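Regulatory protein MarR (Planctomyces limnophilus, PDB 3U2R) probably acts as a DNA-binding transcription regulator of the MarR family, built around a winged helix-turn-helix domain. Local coordinates at residues I34-F39 with P122-H127; Q41-S45 with L86-G90; T51-S57 with I68-L72. One frame throughout, in Å; residues are numbered along the deposited sequence.

Contact 1 of 3, residues I34-F39 with P122-H127; sequences IEEEIF and PVRQCH
The imidazole ring of His127 carries the carbonyl oxygen of Val123, one helical turn back, over one face, and Glu35 OE2 lies at its edge, in the ring plane, 3.9 Å from CE1. The carboxylate is turned 65° against that ring, and the two are bridged by Gln130, which bonds both, through OE1 to His127 ND1 and NE2 to Glu35 OE2. Thr17 of the second subunit is a further partner of Glu35 OE2, so this oxygen of a buried carboxylate has two hydrogen bonds. The Phe39 ring meets Val123 CG2 obliquely, 3.7 Å from CE1, while Tyr49 of helix 46-58 meets the same ring.

Between these groups the segments 34-39 and 122-127 run nearly antiparallel (158°), their axes 9.9 Å apart at closest approach, and are joined by apolar side chains and the aliphatic part of Glu35. Cys126 is compact enough to sit between three partners: its SG is 3.8 Å from Glu35 CG and 3.9 Å from Ile34 CG2, and its CB is 3.8 Å from Ile38 CG2. Ile38 reaches Pro122 because CG1 stands anti to the backbone N (chi1 -176°), which carries CD1 to 3.8 Å from Pro122 CB, the side chains crossing at about a right angle. That torsion leaves CG2 between the backbone N and the carbonyl carbon, facing Cys126. Pro122 suits a place where helix 110-148 is kinked, since its nitrogen has no hydrogen to give to the preceding turn. Thr17 of the second subunit also packs on Phe39 and His127, so the helix pair, 18-40 against 110-148, borders a subunit interface, as in the helical dimerisation region of MarR proteins.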
loop_
_atom_site.group_PDB
_atom_site.type_symbol
_atom_site.label_atom_id
_atom_site.label_comp_id
_atom_site.label_asym_id
_atom_site.label_seq_id
_atom_site.Cartn_x
_atom_site.Cartn_y
_atom_site.Cartn_z
ATOM N N ILE A 34 -7.437 -9.956 13.909
ATOM C CA ILE A 34 -8.499 -8.987 13.584
ATOM C C ILE A 34 -9.841 -9.707 13.626
ATOM O O ILE A 34 -10.805 -9.156 14.120
ATOM C CB ILE A 34 -8.227 -8.293 12.209
ATOM C CG1 ILE A 34 -7.035 -7.310 12.373
ATOM C CG2 ILE A 34 -9.499 -7.564 11.641
ATOM C CD1 ILE A 34 -6.499 -6.879 11.084
ATOM N N GLU A 35 -9.905 -10.926 13.106
ATOM C CA GLU A 35 -11.132 -11.754 13.173
ATOM C C GLU A 35 -11.488 -12.127 14.591
ATOM O O GLU A 35 -12.656 -12.066 15.002
ATOM C CB GLU A 35 -10.919 -13.036 12.380
ATOM C CG GLU A 35 -10.932 -12.767 10.912
ATOM C CD GLU A 35 -10.724 -13.931 9.975
ATOM O OE1 GLU A 35 -10.722 -15.084 10.461
ATOM O OE2 GLU A 35 -10.893 -13.695 8.754
ATOM N N GLU A 36 -10.489 -12.525 15.361
ATOM C CA GLU A 36 -10.743 -12.905 16.759
ATOM C C GLU A 36 -11.359 -11.703 17.484
ATOM O O GLU A 36 -12.416 -11.840 18.086
ATOM C CB GLU A 36 -9.442 -13.385 17.437
ATOM C CG GLU A 36 -9.577 -14.359 18.587
ATOM C CD GLU A 36 -8.423 -15.339 18.841
ATOM O OE1 GLU A 36 -8.628 -16.280 19.644
ATOM O OE2 GLU A 36 -7.304 -15.135 18.311
ATOM N N GLU A 37 -10.829 -10.498 17.267
ATOM C CA GLU A 37 -11.397 -9.344 17.954
ATOM C C GLU A 37 -12.831 -9.040 17.535
ATOM O O GLU A 37 -13.625 -8.662 18.385
ATOM C CB GLU A 37 -10.529 -8.134 17.763
ATOM C CG GLU A 37 -10.821 -7.019 18.756
ATOM C CD GLU A 37 -11.373 -5.763 18.112
ATOM O OE1 GLU A 37 -10.755 -4.685 18.290
ATOM O OE2 GLU A 37 -12.386 -5.869 17.380
ATOM N N ILE A 38 -13.192 -9.212 16.277
ATOM C CA ILE A 38 -14.563 -8.913 15.894
ATOM C C ILE A 38 -15.458 -10.073 16.313
ATOM O O ILE A 38 -16.541 -9.818 16.785
ATOM C CB ILE A 38 -14.779 -8.515 14.380
ATOM C CG1 ILE A 38 -16.279 -8.111 14.100
ATOM C CG2 ILE A 38 -14.409 -9.625 13.429
ATOM C CD1 ILE A 38 -16.784 -6.788 14.884
ATOM N N PHE A 39 -15.037 -11.331 16.142
ATOM C CA PHE A 39 -15.902 -12.438 16.480
ATOM C C PHE A 39 -16.092 -12.531 18.001
ATOM O O PHE A 39 -17.200 -12.810 18.420
ATOM C CB PHE A 39 -15.429 -13.786 15.866
ATOM C CG PHE A 39 -15.622 -13.872 14.377
ATOM C CD1 PHE A 39 -16.868 -13.637 13.802
ATOM C CD2 PHE A 39 -14.570 -14.192 13.544
ATOM C CE1 PHE A 39 -17.014 -13.590 12.413
ATOM C CE2 PHE A 39 -14.742 -14.208 12.146
ATOM C CZ PHE A 39 -15.959 -13.914 11.595
ATOM N N PRO A 122 -20.033 -5.966 9.955
ATOM C CA PRO A 122 -18.808 -6.085 10.777
ATOM C C PRO A 122 -17.699 -6.952 10.157
ATOM O O PRO A 122 -16.530 -6.610 10.256
ATOM C CB PRO A 122 -19.323 -6.753 12.071
ATOM C CG PRO A 122 -20.759 -6.492 12.146
ATOM C CD PRO A 122 -21.255 -6.289 10.741
ATOM N N VAL A 123 -18.063 -8.045 9.489
ATOM C CA VAL A 123 -17.100 -8.968 8.864
ATOM C C VAL A 123 -16.497 -8.337 7.622
ATOM O O VAL A 123 -15.278 -8.411 7.450
ATOM C CB VAL A 123 -17.757 -10.347 8.583
ATOM C CG1 VAL A 123 -16.878 -11.263 7.724
ATOM C CG2 VAL A 123 -18.038 -11.026 9.910
ATOM N N ARG A 124 -17.304 -7.628 6.802
ATOM C CA ARG A 124 -16.752 -6.967 5.647
ATOM C C ARG A 124 -15.748 -5.896 6.127
ATOM O O ARG A 124 -14.660 -5.808 5.575
ATOM C CB ARG A 124 -17.869 -6.334 4.782
ATOM C CG ARG A 124 -17.338 -5.643 3.514
ATOM C CD ARG A 124 -18.453 -4.986 2.759
ATOM N NE ARG A 124 -18.878 -3.794 3.495
ATOM C CZ ARG A 124 -20.079 -3.547 4.020
ATOM N NH1 ARG A 124 -21.085 -4.415 3.863
ATOM N NH2 ARG A 124 -20.290 -2.429 4.696
ATOM N N GLN A 125 -16.089 -5.148 7.209
ATOM C CA GLN A 125 -15.155 -4.150 7.742
ATOM C C GLN A 125 -13.920 -4.813 8.301
ATOM O O GLN A 125 -12.836 -4.270 8.206
ATOM C CB GLN A 125 -15.764 -3.273 8.799
ATOM C CG GLN A 125 -16.809 -2.351 8.208
ATOM C CD GLN A 125 -17.695 -1.636 9.194
ATOM O OE1 GLN A 125 -18.785 -1.206 8.816
ATOM N NE2 GLN A 125 -17.254 -1.416 10.445
ATOM N N CYS A 126 -14.094 -5.942 8.934
ATOM C CA CYS A 126 -12.984 -6.728 9.407
ATOM C C CYS A 126 -12.049 -7.138 8.218
ATOM O O CYS A 126 -10.841 -7.027 8.366
ATOM C CB CYS A 126 -13.519 -7.920 10.189
ATOM S SG CYS A 126 -12.578 -9.421 10.061
ATOM N N HIS A 127 -12.592 -7.498 7.039
ATOM C CA HIS A 127 -11.771 -7.863 5.886
ATOM C C HIS A 127 -11.095 -6.649 5.311
ATOM O O HIS A 127 -9.939 -6.736 4.921
ATOM C CB HIS A 127 -12.564 -8.581 4.793
ATOM C CG HIS A 127 -13.113 -9.925 5.202
ATOM N ND1 HIS A 127 -12.359 -10.844 5.962
ATOM C CD2 HIS A 127 -14.249 -10.549 4.802
ATOM C CE1 HIS A 127 -13.156 -11.873 6.146
ATOM N NE2 HIS A 127 -14.258 -11.779 5.405
#

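Contact 2 of 3, residues Q41-S45 with L86-G90; sequences QFELS and LDDRG
Arg89 reaches from just past the end of one helix to grip two successive backbone carbonyls, those of Phe42 and Glu43, where another helix stops; its bonds here are to peptide oxygens, while the Glu43 carboxylate stands nearby but not in contact. Both ends are Schellman motifs: Glu43, at positive phi, closes helix 18-40, and Gly90, whose positive phi suits a residue without a side chain, closes helix 78-88. Through Arg89, helix 78-88 of the winged helix-turn-helix domain is joined to the turn that leads into helix 46-58. The two carbonyls lie at or just beyond the C-terminal end of helix 18-40, the negative end of its dipole, so a guanidinium, with several N-H groups, is a natural partner and would probably be favoured there electrostatically.

The two bonds differ in shape, though both are bent at the hydrogen. Phe42 O takes NH2 of Arg89 at 2.8 Å, nearly along the C=O axis (165°), but lies 26° out of the guanidinium plane. Glu43 O lies in that plane, 3.0 Å from Arg89 NH1, yet here the donor stands well above the carbonyl plane. Bends at chi2 (-107°) and chi3 bring the guanidinium edge to the two carbonyls. Beside it are two buried leucines, whose apolar side chains suit that setting: Leu44 also packs on Leu115 and Leu119 of helix 110-148, and Leu86 on Gln48 and Leu52 of helix 46-58. The methyl Leu44 CD2 meets Leu86 CD2 at 3.9 Å, the side chains crossing at about a right angle, and lies 4.1 Å from Arg89 NH1.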
loop_
_atom_site.group_PDB
_atom_site.type_symbol
_atom_site.label_atom_id
_atom_site.label_comp_id
_atom_site.label_asym_id
_atom_site.label_seq_id
_atom_site.Cartn_x
_atom_site.Cartn_y
_atom_site.Cartn_z
ATOM N N GLN A 41 -16.806 -10.280 20.028
ATOM C CA GLN A 41 -17.929 -9.396 20.370
ATOM C C GLN A 41 -19.262 -10.066 20.232
ATOM O O GLN A 41 -20.206 -9.613 20.862
ATOM C CB GLN A 41 -17.929 -8.130 19.524
ATOM C CG GLN A 41 -16.753 -7.222 19.871
ATOM C CD GLN A 41 -16.613 -6.093 18.874
ATOM O OE1 GLN A 41 -15.531 -5.858 18.317
ATOM N NE2 GLN A 41 -17.687 -5.338 18.646
ATOM N N PHE A 42 -19.360 -11.110 19.406
ATOM C CA PHE A 42 -20.582 -11.872 19.250
ATOM C C PHE A 42 -20.498 -13.236 19.976
ATOM O O PHE A 42 -21.404 -14.072 19.841
ATOM C CB PHE A 42 -20.878 -12.061 17.780
ATOM C CG PHE A 42 -21.152 -10.754 17.063
ATOM C CD1 PHE A 42 -20.107 -9.958 16.613
ATOM C CD2 PHE A 42 -22.446 -10.251 16.964
ATOM C CE1 PHE A 42 -20.356 -8.771 15.957
ATOM C CE2 PHE A 42 -22.697 -9.065 16.291
ATOM C CZ PHE A 42 -21.658 -8.328 15.798
ATOM N N GLU A 43 -19.443 -13.413 20.798
ATOM C CA GLU A 43 -19.115 -14.609 21.512
ATOM C C GLU A 43 -18.987 -15.800 20.544
ATOM O O GLU A 43 -19.480 -16.891 20.789
ATOM C CB GLU A 43 -20.112 -14.851 22.644
ATOM C CG GLU A 43 -20.036 -13.785 23.737
ATOM C CD GLU A 43 -19.753 -14.298 25.138
ATOM O OE1 GLU A 43 -18.868 -13.719 25.811
ATOM O OE2 GLU A 43 -20.413 -15.274 25.565
ATOM N N LEU A 44 -18.268 -15.573 19.451
ATOM C CA LEU A 44 -17.984 -16.589 18.448
ATOM C C LEU A 44 -16.531 -16.655 18.148
ATOM O O LEU A 44 -15.805 -15.721 18.419
ATOM C CB LEU A 44 -18.677 -16.278 17.108
ATOM C CG LEU A 44 -20.167 -16.276 17.037
ATOM C CD1 LEU A 44 -20.617 -15.713 15.671
ATOM C CD2 LEU A 44 -20.723 -17.664 17.260
ATOM N N SER A 45 -16.138 -17.739 17.506
ATOM C CA SER A 45 -14.847 -17.978 16.887
ATOM C C SER A 45 -15.096 -17.984 15.412
ATOM O O SER A 45 -16.244 -18.144 14.957
ATOM C CB SER A 45 -14.272 -19.319 17.322
ATOM O OG SER A 45 -15.250 -20.342 17.143
ATOM N N LEU A 86 -23.219 -23.455 19.835
ATOM C CA LEU A 86 -24.193 -22.915 18.866
ATOM C C LEU A 86 -25.617 -23.430 19.136
ATOM O O LEU A 86 -26.561 -22.659 19.022
ATOM C CB LEU A 86 -23.810 -23.239 17.417
ATOM C CG LEU A 86 -22.478 -22.687 16.952
ATOM C CD1 LEU A 86 -22.265 -23.081 15.513
ATOM C CD2 LEU A 86 -22.430 -21.152 17.189
ATOM N N ASP A 87 -25.768 -24.688 19.481
ATOM C CA ASP A 87 -27.090 -25.293 19.901
ATOM C C ASP A 87 -27.601 -24.650 21.170
ATOM O O ASP A 87 -28.782 -24.292 21.232
ATOM C CB ASP A 87 -26.941 -26.782 20.155
ATOM C CG ASP A 87 -28.236 -27.575 20.010
ATOM O OD1 ASP A 87 -29.280 -27.075 20.411
ATOM O OD2 ASP A 87 -28.188 -28.709 19.510
ATOM N N ASP A 88 -26.724 -24.405 22.168
ATOM C CA ASP A 88 -27.220 -23.805 23.409
ATOM C C ASP A 88 -27.724 -22.410 23.174
ATOM O O ASP A 88 -28.641 -21.986 23.843
ATOM C CB ASP A 88 -26.132 -23.789 24.495
ATOM C CG ASP A 88 -25.737 -25.174 24.962
ATOM O OD1 ASP A 88 -26.593 -26.108 24.878
ATOM O OD2 ASP A 88 -24.578 -25.340 25.398
ATOM N N ARG A 89 -27.105 -21.687 22.222
ATOM C CA ARG A 89 -27.519 -20.342 21.863
ATOM C C ARG A 89 -28.774 -20.322 20.931
ATOM O O ARG A 89 -29.216 -19.237 20.547
ATOM C CB ARG A 89 -26.382 -19.610 21.147
ATOM C CG ARG A 89 -25.033 -19.546 21.890
ATOM C CD ARG A 89 -24.688 -18.195 22.463
ATOM N NE ARG A 89 -24.674 -17.085 21.496
ATOM C CZ ARG A 89 -23.617 -16.609 20.839
ATOM N NH1 ARG A 89 -22.419 -17.184 20.970
ATOM N NH2 ARG A 89 -23.747 -15.557 20.039
ATOM N N GLY A 90 -29.333 -21.477 20.567
ATOM C CA GLY A 90 -30.501 -21.535 19.680
ATOM C C GLY A 90 -30.123 -21.149 18.254
ATOM O O GLY A 90 -30.957 -20.728 17.480
#

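Contact 3 of 3, residues T51-S57 with I68-L72; sequences TLRLLRS and IADRL
Leu54 faces segment 68-72 with both methyls: CD1 meets the Arg71 guanidinium, while CD2 is shared among Leu72, Ile68 and Arg71 CB. With CG anti to the backbone N (chi1 178°) and chi2 near +63°, CD1 is carried over one face of that guanidinium, 3.5 Å from NH1 and 3.4 Å above the plane, toward its rim. The other methyl, CD2, lies 3.5 Å from Leu72 CD1. Arg71 bends at chi2 and again at chi3, and so offers the leucine the flat face of its guanidinium as well as the aliphatic CB.

Deeper in, Leu55 turns the other way at chi1 (-62°), which sets its CG anti to the carbonyl carbon and brings CD2 to 3.9 Å from Ile68 CD1; their side chains cross at about a right angle. Ile68 suits this buried spot because its two branches serve different neighbours: CD1 meets Leu55, and CG2 lies 4.2 Å from Leu54 CD2. Met63 packs against Leu54, Leu55 and Ile68, joining strand 63-64 to both helices. Thr51 faces Leu72 with OG1, 3.6 Å from CD2, and that hydroxyl is satisfied by the carbonyl of Gln47 a turn earlier. At the other end Ser57 OG donates to Leu54 O at 2.6 Å.

Replacing Leu54 by an alanine would probably leave the Arg71 guanidinium without its apolar cover and Leu72 CD1 without its closest partner in this contact. The chemistry is mainly apolar, so packing probably does most of the work in this part of the helix-turn-helix domain, with Arg71 at an exposed rim and the hydroxyls of Thr51 and Ser57 bonded to carbonyls of their own helix.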
loop_
_atom_site.group_PDB
_atom_site.type_symbol
_atom_site.label_atom_id
_atom_site.label_comp_id
_atom_site.label_asym_id
_atom_site.label_seq_id
_atom_site.Cartn_x
_atom_site.Cartn_y
_atom_site.Cartn_z
ATOM N N THR A 51 -18.826 -22.529 10.350
ATOM C CA THR A 51 -19.911 -23.532 10.477
ATOM C C THR A 51 -21.267 -22.900 10.151
ATOM O O THR A 51 -22.029 -23.414 9.329
ATOM C CB THR A 51 -19.895 -24.113 11.887
ATOM O OG1 THR A 51 -18.604 -24.681 12.147
ATOM C CG2 THR A 51 -20.947 -25.146 12.089
ATOM N N LEU A 52 -21.571 -21.754 10.749
ATOM C CA LEU A 52 -22.841 -21.136 10.447
ATOM C C LEU A 52 -22.962 -20.807 8.959
ATOM O O LEU A 52 -24.003 -21.066 8.402
ATOM C CB LEU A 52 -23.044 -19.872 11.292
ATOM C CG LEU A 52 -23.160 -20.064 12.836
ATOM C CD1 LEU A 52 -23.117 -18.721 13.582
ATOM C CD2 LEU A 52 -24.487 -20.757 13.241
ATOM N N ARG A 53 -21.911 -20.284 8.305
ATOM C CA ARG A 53 -21.943 -19.954 6.862
ATOM C C ARG A 53 -22.149 -21.191 6.010
ATOM O O ARG A 53 -22.813 -21.141 4.981
ATOM C CB ARG A 53 -20.631 -19.281 6.427
ATOM C CG ARG A 53 -20.505 -17.799 6.746
ATOM C CD ARG A 53 -20.994 -16.947 5.601
ATOM N NE ARG A 53 -20.343 -17.238 4.314
ATOM C CZ ARG A 53 -19.148 -16.797 3.916
ATOM N NH1 ARG A 53 -18.417 -16.024 4.706
ATOM N NH2 ARG A 53 -18.676 -17.131 2.722
ATOM N N LEU A 54 -21.491 -22.271 6.396
ATOM C CA LEU A 54 -21.616 -23.560 5.701
ATOM C C LEU A 54 -23.071 -24.058 5.852
ATOM O O LEU A 54 -23.673 -24.497 4.873
ATOM C CB LEU A 54 -20.611 -24.552 6.323
ATOM C CG LEU A 54 -20.555 -25.976 5.819
ATOM C CD1 LEU A 54 -20.127 -26.034 4.341
ATOM C CD2 LEU A 54 -19.548 -26.764 6.614
ATOM N N LEU A 55 -23.674 -23.898 7.047
ATOM C CA LEU A 55 -25.045 -24.358 7.194
ATOM C C LEU A 55 -26.037 -23.474 6.437
ATOM O O LEU A 55 -27.088 -23.970 6.033
ATOM C CB LEU A 55 -25.455 -24.534 8.673
ATOM C CG LEU A 55 -24.630 -25.573 9.420
ATOM C CD1 LEU A 55 -25.059 -25.671 10.858
ATOM C CD2 LEU A 55 -24.698 -26.911 8.754
ATOM N N ARG A 56 -25.722 -22.211 6.228
ATOM C CA ARG A 56 -26.568 -21.314 5.423
ATOM C C ARG A 56 -26.625 -21.768 3.974
ATOM O O ARG A 56 -27.691 -21.686 3.378
ATOM C CB ARG A 56 -26.087 -19.843 5.484
ATOM C CG ARG A 56 -27.003 -18.887 4.647
ATOM C CD ARG A 56 -26.918 -17.404 4.993
ATOM N NE ARG A 56 -25.562 -16.827 4.966
ATOM C CZ ARG A 56 -25.265 -15.558 5.305
ATOM N NH1 ARG A 56 -24.006 -15.132 5.289
ATOM N NH2 ARG A 56 -26.229 -14.712 5.680
ATOM N N SER A 57 -25.503 -22.303 3.424
ATOM C CA SER A 57 -25.443 -22.739 2.021
ATOM C C SER A 57 -26.362 -23.906 1.709
ATOM O O SER A 57 -26.651 -24.119 0.539
ATOM C CB SER A 57 -24.012 -23.099 1.614
ATOM O OG SER A 57 -23.543 -24.287 2.241
ATOM N N ILE A 68 -19.728 -31.732 8.033
ATOM C CA ILE A 68 -19.343 -30.369 8.440
ATOM C C ILE A 68 -17.829 -30.369 8.661
ATOM O O ILE A 68 -17.133 -29.537 8.104
ATOM C CB ILE A 68 -20.083 -29.907 9.722
ATOM C CG1 ILE A 68 -21.616 -29.672 9.474
ATOM C CG2 ILE A 68 -19.394 -28.668 10.344
ATOM C CD1 ILE A 68 -22.386 -29.398 10.686
ATOM N N ALA A 69 -17.339 -31.311 9.485
ATOM C CA ALA A 69 -15.920 -31.409 9.796
ATOM C C ALA A 69 -15.100 -31.613 8.506
ATOM O O ALA A 69 -14.160 -30.888 8.267
ATOM C CB ALA A 69 -15.683 -32.559 10.758
ATOM N N ASP A 70 -15.555 -32.510 7.618
ATOM C CA ASP A 70 -14.874 -32.760 6.350
ATOM C C ASP A 70 -14.816 -31.473 5.464
ATOM O O ASP A 70 -13.752 -31.182 4.922
ATOM C CB ASP A 70 -15.561 -33.929 5.611
ATOM C CG ASP A 70 -15.012 -34.177 4.227
ATOM O OD1 ASP A 70 -15.667 -33.756 3.247
ATOM O OD2 ASP A 70 -13.906 -34.759 4.123
ATOM N N ARG A 71 -15.918 -30.689 5.372
ATOM C CA ARG A 71 -15.958 -29.473 4.534
ATOM C C ARG A 71 -15.145 -28.300 5.134
ATOM O O ARG A 71 -14.614 -27.458 4.385
ATOM C CB ARG A 71 -17.397 -29.019 4.291
ATOM C CG ARG A 71 -18.145 -29.882 3.281
ATOM C CD ARG A 71 -17.913 -29.428 1.856
ATOM N NE ARG A 71 -18.520 -28.131 1.540
ATOM C CZ ARG A 71 -19.805 -27.926 1.241
ATOM N NH1 ARG A 71 -20.240 -26.703 0.953
ATOM N NH2 ARG A 71 -20.670 -28.942 1.239
ATOM N N LEU A 72 -15.059 -28.242 6.475
ATOM C CA LEU A 72 -14.268 -27.231 7.176
ATOM C C LEU A 72 -12.813 -27.547 7.008
ATOM O O LEU A 72 -12.154 -26.814 6.302
ATOM C CB LEU A 72 -14.616 -27.178 8.672
ATOM C CG LEU A 72 -15.456 -26.031 9.180
ATOM C CD1 LEU A 72 -16.650 -25.799 8.323
ATOM C CD2 LEU A 72 -15.846 -26.310 10.608
#

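The three contacts are nested along the chain: contact 3 lies within the loop closed by contact 2, and contact 2 within that closed by contact 1. Contact 1 pairs helices 18-40 and 110-148 in the helical part that borders another subunit, whereas contact 3 joins helices 46-58 and 65-71 on the opposite side of the chain's centre, about 19 Å away between centres. Contact 2 touches both: Leu44 N probably bonds to Phe39 O, Pro122 packs near Phe42, and Leu86 meets Leu52. Its centre is about 16 Å from contact 1 and 15 Å from contact 3. It thus ties the helical region to the winged helix-turn-helix, probably the DNA-binding part.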